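Local coordinates for malonyl coenzyme A-acyl carrier protein transacylase (PDB 2H1Y), which probably transfers the malonyl group from malonyl-CoA to the holo acyl carrier protein, the step that supplies malonyl-ACP for fatty acid synthesis, at residues G180-L185 and V200-M205; E236-A241 and K271-R276. One frame throughout, in Å; residues are numbered along the deposited sequence.

Interaction 1 (G180-L185 and V200-M205); sequences GVKDDL and VVFLEM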
ATOM      1  N   GLY A 180       6.500  13.849   9.956  1.00 48.45           N
ATOM      2  CA  GLY A 180       7.294  14.495  10.987  1.00 49.82           C
ATOM      3  C   GLY A 180       6.636  14.740  12.327  1.00 51.05           C
ATOM      4  O   GLY A 180       5.659  14.070  12.698  1.00 50.82           O
ATOM      5  N   VAL A 181       7.212  15.687  13.069  1.00 52.14           N
ATOM      6  CA  VAL A 181       6.695  16.059  14.373  1.00 53.19           C
ATOM      7  C   VAL A 181       5.512  16.962  14.095  1.00 53.90           C
ATOM      8  O   VAL A 181       5.606  17.914  13.309  1.00 53.58           O
ATOM      9  CB  VAL A 181       7.766  16.759  15.268  1.00 53.36           C
ATOM     10  CG1 VAL A 181       7.175  17.166  16.611  1.00 52.80           C
ATOM     11  CG2 VAL A 181       8.975  15.858  15.474  1.00 52.27           C
ATOM     12  N   LYS A 182       4.391  16.612  14.715  1.00 55.10           N
ATOM     13  CA  LYS A 182       3.123  17.287  14.513  1.00 56.29           C
ATOM     14  C   LYS A 182       3.284  18.796  14.475  1.00 57.15           C
ATOM     15  O   LYS A 182       3.121  19.399  13.423  1.00 57.82           O
ATOM     16  CB  LYS A 182       2.129  16.881  15.599  1.00 56.35           C
ATOM     17  CG  LYS A 182       0.793  17.589  15.498  1.00 57.29           C
ATOM     18  CD  LYS A 182      -0.094  16.913  14.493  1.00 57.93           C
ATOM     19  CE  LYS A 182      -1.208  16.185  15.198  1.00 58.40           C
ATOM     20  NZ  LYS A 182      -2.402  17.043  15.165  1.00 57.36           N
ATOM     21  N   ASP A 183       3.638  19.401  15.603  1.00 58.22           N
ATOM     22  CA  ASP A 183       3.687  20.859  15.693  1.00 59.29           C
ATOM     23  C   ASP A 183       4.526  21.446  14.580  1.00 59.53           C
ATOM     24  O   ASP A 183       4.174  22.490  14.031  1.00 60.15           O
ATOM     25  CB  ASP A 183       4.217  21.331  17.052  1.00 59.67           C
ATOM     26  CG  ASP A 183       3.419  20.777  18.227  1.00 61.84           C
ATOM     27  OD1 ASP A 183       4.053  20.527  19.272  1.00 65.23           O
ATOM     28  OD2 ASP A 183       2.177  20.591  18.127  1.00 63.23           O
ATOM     29  N   ASP A 184       5.622  20.770  14.243  1.00 59.80           N
ATOM     30  CA  ASP A 184       6.527  21.221  13.189  1.00 60.14           C
ATOM     31  C   ASP A 184       5.863  21.232  11.809  1.00 60.51           C
ATOM     32  O   ASP A 184       6.211  22.058  10.970  1.00 60.95           O
ATOM     33  CB  ASP A 184       7.793  20.359  13.168  1.00 60.47           C
ATOM     34  CG  ASP A 184       8.750  20.686  14.302  1.00 60.32           C
ATOM     35  OD1 ASP A 184       9.454  21.713  14.196  1.00 60.88           O
ATOM     36  OD2 ASP A 184       8.823  19.912  15.282  1.00 59.67           O
ATOM     37  N   LEU A 185       4.915  20.320  11.586  1.00 60.90           N
ATOM     38  CA  LEU A 185       4.101  20.282  10.362  1.00 61.36           C
ATOM     39  C   LEU A 185       2.971  21.307  10.447  1.00 62.42           C
ATOM     40  O   LEU A 185       2.770  22.157   9.555  1.00 62.07           O
ATOM     41  CB  LEU A 185       3.474  18.892  10.186  1.00 60.74           C
ATOM     42  CG  LEU A 185       4.334  17.673   9.865  1.00 59.11           C
ATOM     43  CD1 LEU A 185       3.552  16.397  10.133  1.00 56.52           C
ATOM     44  CD2 LEU A 185       4.806  17.728   8.423  1.00 56.80           C
ATOM     45  N   VAL A 200      -4.837  21.337   3.214  1.00 64.17           N
ATOM     46  CA  VAL A 200      -3.860  20.674   4.083  1.00 63.62           C
ATOM     47  C   VAL A 200      -4.527  19.813   5.175  1.00 64.19           C
ATOM     48  O   VAL A 200      -4.952  20.316   6.217  1.00 64.38           O
ATOM     49  CB  VAL A 200      -2.826  21.667   4.693  1.00 63.35           C
ATOM     50  CG1 VAL A 200      -1.799  20.928   5.493  1.00 62.58           C
ATOM     51  CG2 VAL A 200      -2.118  22.451   3.627  1.00 61.88           C
ATOM     52  N   VAL A 201      -4.594  18.507   4.924  1.00 64.58           N
ATOM     53  CA  VAL A 201      -5.244  17.544   5.820  1.00 64.72           C
ATOM     54  C   VAL A 201      -4.200  16.722   6.574  1.00 64.86           C
ATOM     55  O   VAL A 201      -3.279  16.172   5.965  1.00 65.03           O
ATOM     56  CB  VAL A 201      -6.138  16.546   5.018  1.00 64.88           C
ATOM     57  CG1 VAL A 201      -6.741  15.465   5.935  1.00 64.29           C
ATOM     58  CG2 VAL A 201      -7.224  17.279   4.243  1.00 64.77           C
ATOM     59  N   PHE A 202      -4.351  16.631   7.889  1.00 65.04           N
ATOM     60  CA  PHE A 202      -3.570  15.693   8.690  1.00 65.80           C
ATOM     61  C   PHE A 202      -4.152  14.287   8.637  1.00 66.08           C
ATOM     62  O   PHE A 202      -5.335  14.094   8.889  1.00 66.55           O
ATOM     63  CB  PHE A 202      -3.522  16.145  10.148  1.00 65.79           C
ATOM     64  CG  PHE A 202      -2.517  17.205  10.406  1.00 65.96           C
ATOM     65  CD1 PHE A 202      -1.223  16.863  10.791  1.00 65.47           C
ATOM     66  CD2 PHE A 202      -2.853  18.548  10.252  1.00 65.62           C
ATOM     67  CE1 PHE A 202      -0.281  17.839  11.021  1.00 65.98           C
ATOM     68  CE2 PHE A 202      -1.913  19.543  10.475  1.00 66.13           C
ATOM     69  CZ  PHE A 202      -0.624  19.189  10.864  1.00 66.29           C
ATOM     70  N   LEU A 203      -3.320  13.301   8.330  1.00 66.33           N
ATOM     71  CA  LEU A 203      -3.755  11.912   8.391  1.00 66.36           C
ATOM     72  C   LEU A 203      -3.951  11.497   9.845  1.00 66.87           C
ATOM     73  O   LEU A 203      -3.473  12.152  10.759  1.00 66.77           O
ATOM     74  CB  LEU A 203      -2.779  10.992   7.646  1.00 66.18           C
ATOM     75  CG  LEU A 203      -3.167  10.536   6.227  1.00 66.34           C
ATOM     76  CD1 LEU A 203      -3.755  11.645   5.363  1.00 66.49           C
ATOM     77  CD2 LEU A 203      -2.021   9.865   5.504  1.00 66.00           C
ATOM     78  N   GLU A 204      -4.684  10.417  10.050  1.00 67.88           N
ATOM     79  CA  GLU A 204      -5.100  10.012  11.382  1.00 68.91           C
ATOM     80  C   GLU A 204      -4.231   8.860  11.862  1.00 68.83           C
ATOM     81  O   GLU A 204      -4.491   7.689  11.541  1.00 69.50           O
ATOM     82  CB  GLU A 204      -6.578   9.604  11.340  1.00 69.41           C
ATOM     83  CG  GLU A 204      -7.250   9.435  12.695  1.00 72.16           C
ATOM     84  CD  GLU A 204      -8.746   9.678  12.612  1.00 74.60           C
ATOM     85  OE1 GLU A 204      -9.529   8.800  13.058  1.00 74.89           O
ATOM     86  OE2 GLU A 204      -9.128  10.751  12.081  1.00 75.41           O
ATOM     87  N   MET A 205      -3.191   9.204  12.617  1.00 68.38           N
ATOM     88  CA  MET A 205      -2.171   8.258  13.074  1.00 68.30           C
ATOM     89  C   MET A 205      -1.053   9.027  13.778  1.00 67.21           C
ATOM     90  O   MET A 205      -0.726  10.161  13.393  1.00 66.94           O
ATOM     91  CB  MET A 205      -1.589   7.463  11.895  1.00 68.32           C
ATOM     92  CG  MET A 205      -1.117   8.343  10.722  1.00 69.29           C
ATOM     93  SD  MET A 205      -0.884   7.453   9.173  1.00 70.37           S
ATOM     94  CE  MET A 205      -2.583   7.271   8.594  1.00 70.79           C
TER
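Lys182 and Phe202 carry the contact, with Leu185 adding a second aliphatic surface to the same ring. The cation-pi interaction comes first. Lys182 has its CG anti to the backbone N (chi1 177°), and its chain then bends at each of the following torsions, bringing the ammonium over the aromatic face. NZ lies 4.8 Å from the centroid of the Phe202 ring and only 17° off the ring normal, so the charge faces the pi cloud rather than the rim of hydrogens. Lysine suits a partly exposed position of this kind: its charge can remain near water while its methylenes cover apolar carbon.

The second kind of interaction is van der Waals packing. Lys182 CD rests 3.6 Å from Phe202 CE1, and the lysine and phenylalanine side chains cross obliquely. Leu185 meets the same part of the ring: its CB is 4.0 Å from Phe202 CE1, and its CD1 lies 4.2 Å from that atom. Thus CE1 is shared by the two helix residues. Leu185, which is buried, also reaches Met145 and Val165, and Phe202 itself packs on Met145, so a leucine here links the ring to the apolar surface of the sheet.

No hydrogen bond joins the two segments. The main backbone bond lies within the helical turn, where Val181 occupies the N-cap position and its O accepts from Leu185 N at 3.0 Å. Leu185 points at Phe202 directly, while Lys182, about one turn earlier, gets there by the bends of its chain.

The short helix follows strand 175-179, and Phe202 sits on edge strand 199-202. This is helix-on-sheet packing in the second helical connection of a beta-alpha-beta-beta-alpha-beta unit, the ferredoxin-like small subdomain of the FabD acyltransferase fold.

Interaction 2 (E236-A241 and K271-R276); sequences EIISNA and KSNNDR
Glu236 and Arg276 meet from opposite directions in a salt bridge that uses a single carboxylate oxygen. Glu236 OE1 accepts from Arg276 NH2 at 2.6 Å and from Arg276 NH1 at 2.8 Å, an end-on grip; because both N-H groups converge on one oxygen, both hydrogen bonds are bent. Arg276 bends at chi3 (50°), which turns its guanidinium toward Glu236 and Asn273. OE1 lies close to the guanidinium plane, but the carboxylate plane is turned 65° from it: NH1 arrives nearly along the C-O axis, whereas NH2 comes from above the carboxylate. Both residues are only partly exposed, and they suit this more exposed side, where long charged chains reach from strand to loop and still hold each other closely.

The inner side is more closed: Ile238 and Asn273 are buried, and both pack on Phe99. Ile238 CD1 lies 3.6 Å from Asn273 OD1, while its CG2 is 3.8 Å from Asn273 ND2, so one branch of the isoleucine meets each end of the amide. That amide is fixed at both ends: ND2 donates to the backbone oxygen of Cys269, and OD1 accepts from Arg276 NH1 at 3.0 Å, with an N-H...O angle of 156°. Asparagine suits the place because it can donate and accept at once; NH1 is held from within the loop by Asn273 and from the strand by Glu236.

The contact ties the loop leading from helix 266-271 into strand 279-283 to strand 236-238, three places away across the mixed sheet, as in the layered alpha/beta architecture of the large subdomain of FabD acyltransferases.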
ATOM      1  N   GLU A 236       7.395  -9.487 -11.560  1.00 47.77           N
ATOM      2  CA  GLU A 236       8.264  -8.481 -10.964  1.00 47.39           C
ATOM      3  C   GLU A 236       7.472  -7.432 -10.205  1.00 47.10           C
ATOM      4  O   GLU A 236       6.317  -7.190 -10.499  1.00 47.06           O
ATOM      5  CB  GLU A 236       9.108  -7.815 -12.057  1.00 47.67           C
ATOM      6  CG  GLU A 236       8.369  -6.866 -13.022  1.00 47.33           C
ATOM      7  CD  GLU A 236       9.267  -6.366 -14.150  1.00 48.30           C
ATOM      8  OE1 GLU A 236       8.910  -5.366 -14.799  1.00 49.97           O
ATOM      9  OE2 GLU A 236      10.341  -6.969 -14.400  1.00 51.09           O
ATOM     10  N   ILE A 237       8.093  -6.791  -9.226  1.00 47.36           N
ATOM     11  CA  ILE A 237       7.418  -5.700  -8.539  1.00 47.30           C
ATOM     12  C   ILE A 237       8.254  -4.426  -8.645  1.00 47.40           C
ATOM     13  O   ILE A 237       9.477  -4.495  -8.765  1.00 47.32           O
ATOM     14  CB  ILE A 237       7.000  -6.058  -7.062  1.00 47.35           C
ATOM     15  CG1 ILE A 237       7.854  -5.333  -6.052  1.00 47.90           C
ATOM     16  CG2 ILE A 237       7.038  -7.566  -6.778  1.00 46.62           C
ATOM     17  CD1 ILE A 237       7.253  -4.084  -5.567  1.00 50.27           C
ATOM     18  N   ILE A 238       7.583  -3.276  -8.624  1.00 47.33           N
ATOM     19  CA  ILE A 238       8.236  -1.982  -8.739  1.00 47.67           C
ATOM     20  C   ILE A 238       8.434  -1.355  -7.358  1.00 47.89           C
ATOM     21  O   ILE A 238       7.484  -1.208  -6.585  1.00 48.23           O
ATOM     22  CB  ILE A 238       7.436  -1.026  -9.656  1.00 47.55           C
ATOM     23  CG1 ILE A 238       6.869  -1.771 -10.868  1.00 48.74           C
ATOM     24  CG2 ILE A 238       8.288   0.143 -10.098  1.00 47.56           C
ATOM     25  CD1 ILE A 238       7.903  -2.293 -11.868  1.00 49.74           C
ATOM     26  N   SER A 239       9.675  -0.994  -7.043  1.00 48.05           N
ATOM     27  CA  SER A 239      10.001  -0.465  -5.730  1.00 47.85           C
ATOM     28  C   SER A 239       9.516   0.984  -5.548  1.00 47.78           C
ATOM     29  O   SER A 239       9.874   1.862  -6.332  1.00 47.69           O
ATOM     30  CB  SER A 239      11.515  -0.564  -5.507  1.00 48.05           C
ATOM     31  OG  SER A 239      11.969   0.338  -4.498  1.00 48.73           O
ATOM     32  N   ASN A 240       8.721   1.239  -4.514  1.00 47.29           N
ATOM     33  CA  ASN A 240       8.417   2.621  -4.137  1.00 47.27           C
ATOM     34  C   ASN A 240       9.693   3.396  -3.830  1.00 47.50           C
ATOM     35  O   ASN A 240       9.733   4.621  -3.994  1.00 47.44           O
ATOM     36  CB  ASN A 240       7.505   2.701  -2.909  1.00 47.35           C
ATOM     37  CG  ASN A 240       6.083   2.184  -3.165  1.00 46.35           C
ATOM     38  OD1 ASN A 240       5.645   2.002  -4.301  1.00 45.52           O
ATOM     39  ND2 ASN A 240       5.357   1.968  -2.087  1.00 44.62           N
ATOM     40  N   ALA A 241      10.735   2.688  -3.394  1.00 47.44           N
ATOM     41  CA  ALA A 241      11.968   3.356  -2.969  1.00 47.86           C
ATOM     42  C   ALA A 241      12.870   3.846  -4.131  1.00 48.21           C
ATOM     43  O   ALA A 241      13.338   4.995  -4.108  1.00 47.84           O
ATOM     44  CB  ALA A 241      12.733   2.491  -1.990  1.00 47.19           C
ATOM     45  N   LYS A 271       4.509   6.392 -13.924  1.00 49.16           N
ATOM     46  CA  LYS A 271       4.995   6.989 -15.174  1.00 49.50           C
ATOM     47  C   LYS A 271       6.027   6.121 -15.913  1.00 49.52           C
ATOM     48  O   LYS A 271       5.858   5.816 -17.090  1.00 49.87           O
ATOM     49  CB  LYS A 271       5.534   8.398 -14.921  1.00 49.93           C
ATOM     50  CG  LYS A 271       4.465   9.401 -14.454  1.00 50.59           C
ATOM     51  CD  LYS A 271       4.904  10.851 -14.670  1.00 52.33           C
ATOM     52  CE  LYS A 271       3.733  11.828 -14.423  1.00 53.51           C
ATOM     53  NZ  LYS A 271       4.174  13.223 -14.033  1.00 55.03           N
ATOM     54  N   SER A 272       7.071   5.687 -15.222  1.00 49.29           N
ATOM     55  CA  SER A 272       8.080   4.813 -15.834  1.00 49.35           C
ATOM     56  C   SER A 272       7.507   3.488 -16.363  1.00 49.64           C
ATOM     57  O   SER A 272       8.212   2.717 -17.001  1.00 49.59           O
ATOM     58  CB  SER A 272       9.222   4.526 -14.846  1.00 49.06           C
ATOM     59  OG  SER A 272       9.751   5.725 -14.281  1.00 48.72           O
ATOM     60  N   ASN A 273       6.225   3.225 -16.114  1.00 49.85           N
ATOM     61  CA  ASN A 273       5.703   1.885 -16.333  1.00 49.96           C
ATOM     62  C   ASN A 273       4.377   1.842 -17.061  1.00 49.95           C
ATOM     63  O   ASN A 273       3.950   0.776 -17.498  1.00 49.44           O
ATOM     64  CB  ASN A 273       5.628   1.126 -15.004  1.00 50.13           C
ATOM     65  CG  ASN A 273       7.004   0.795 -14.448  1.00 50.80           C
ATOM     66  OD1 ASN A 273       7.614  -0.203 -14.837  1.00 52.44           O
ATOM     67  ND2 ASN A 273       7.502   1.631 -13.534  1.00 49.58           N
ATOM     68  N   ASN A 274       3.749   3.008 -17.199  1.00 50.35           N
ATOM     69  CA  ASN A 274       2.440   3.152 -17.839  1.00 50.86           C
ATOM     70  C   ASN A 274       2.379   2.676 -19.308  1.00 51.39           C
ATOM     71  O   ASN A 274       1.325   2.233 -19.783  1.00 51.45           O
ATOM     72  CB  ASN A 274       1.966   4.610 -17.725  1.00 50.93           C
ATOM     73  CG  ASN A 274       0.551   4.806 -18.245  1.00 51.42           C
ATOM     74  OD1 ASN A 274      -0.419   4.445 -17.578  1.00 52.37           O
ATOM     75  ND2 ASN A 274       0.430   5.354 -19.449  1.00 50.16           N
ATOM     76  N   ASP A 275       3.509   2.768 -20.013  1.00 51.94           N
ATOM     77  CA  ASP A 275       3.623   2.276 -21.395  1.00 52.41           C
ATOM     78  C   ASP A 275       3.613   0.749 -21.566  1.00 51.83           C
ATOM     79  O   ASP A 275       3.274   0.240 -22.641  1.00 51.84           O
ATOM     80  CB  ASP A 275       4.872   2.860 -22.054  1.00 53.03           C
ATOM     81  CG  ASP A 275       4.800   4.384 -22.197  1.00 55.45           C
ATOM     82  OD1 ASP A 275       3.768   4.994 -21.800  1.00 56.61           O
ATOM     83  OD2 ASP A 275       5.782   4.970 -22.722  1.00 57.73           O
ATOM     84  N   ARG A 276       3.966   0.013 -20.516  1.00 50.98           N
ATOM     85  CA  ARG A 276       4.117  -1.443 -20.638  1.00 50.05           C
ATOM     86  C   ARG A 276       2.793  -2.203 -20.512  1.00 49.55           C
ATOM     87  O   ARG A 276       2.772  -3.421 -20.669  1.00 50.17           O
ATOM     88  CB  ARG A 276       5.135  -1.978 -19.616  1.00 50.04           C
ATOM     89  CG  ARG A 276       6.376  -1.080 -19.408  1.00 49.81           C
ATOM     90  CD  ARG A 276       7.110  -1.484 -18.145  1.00 48.63           C
ATOM     91  NE  ARG A 276       7.342  -2.922 -18.138  1.00 49.10           N
ATOM     92  CZ  ARG A 276       7.692  -3.628 -17.067  1.00 49.56           C
ATOM     93  NH1 ARG A 276       7.845  -3.033 -15.890  1.00 48.35           N
ATOM     94  NH2 ARG A 276       7.880  -4.940 -17.175  1.00 48.77           N
TER

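The two contacts lie in different sheets, their centres 29 Å apart and their nearest atoms about 13 Å apart, and they share no element. Interaction 1 belongs to the small antiparallel sheet and joins a helix to an edge strand; interaction 2 belongs to the larger mixed sheet and joins a strand to the loop leading into another. In each a basic side chain lies on the partly exposed side, with a buried leucine behind it in interaction 1 and a buried isoleucine and asparagine in interaction 2. The chemistry differs: the lysine of 180-185 is paired with an aromatic face and no hydrogen bond, while the arginine of 271-276 is held by a carboxylate and an amide.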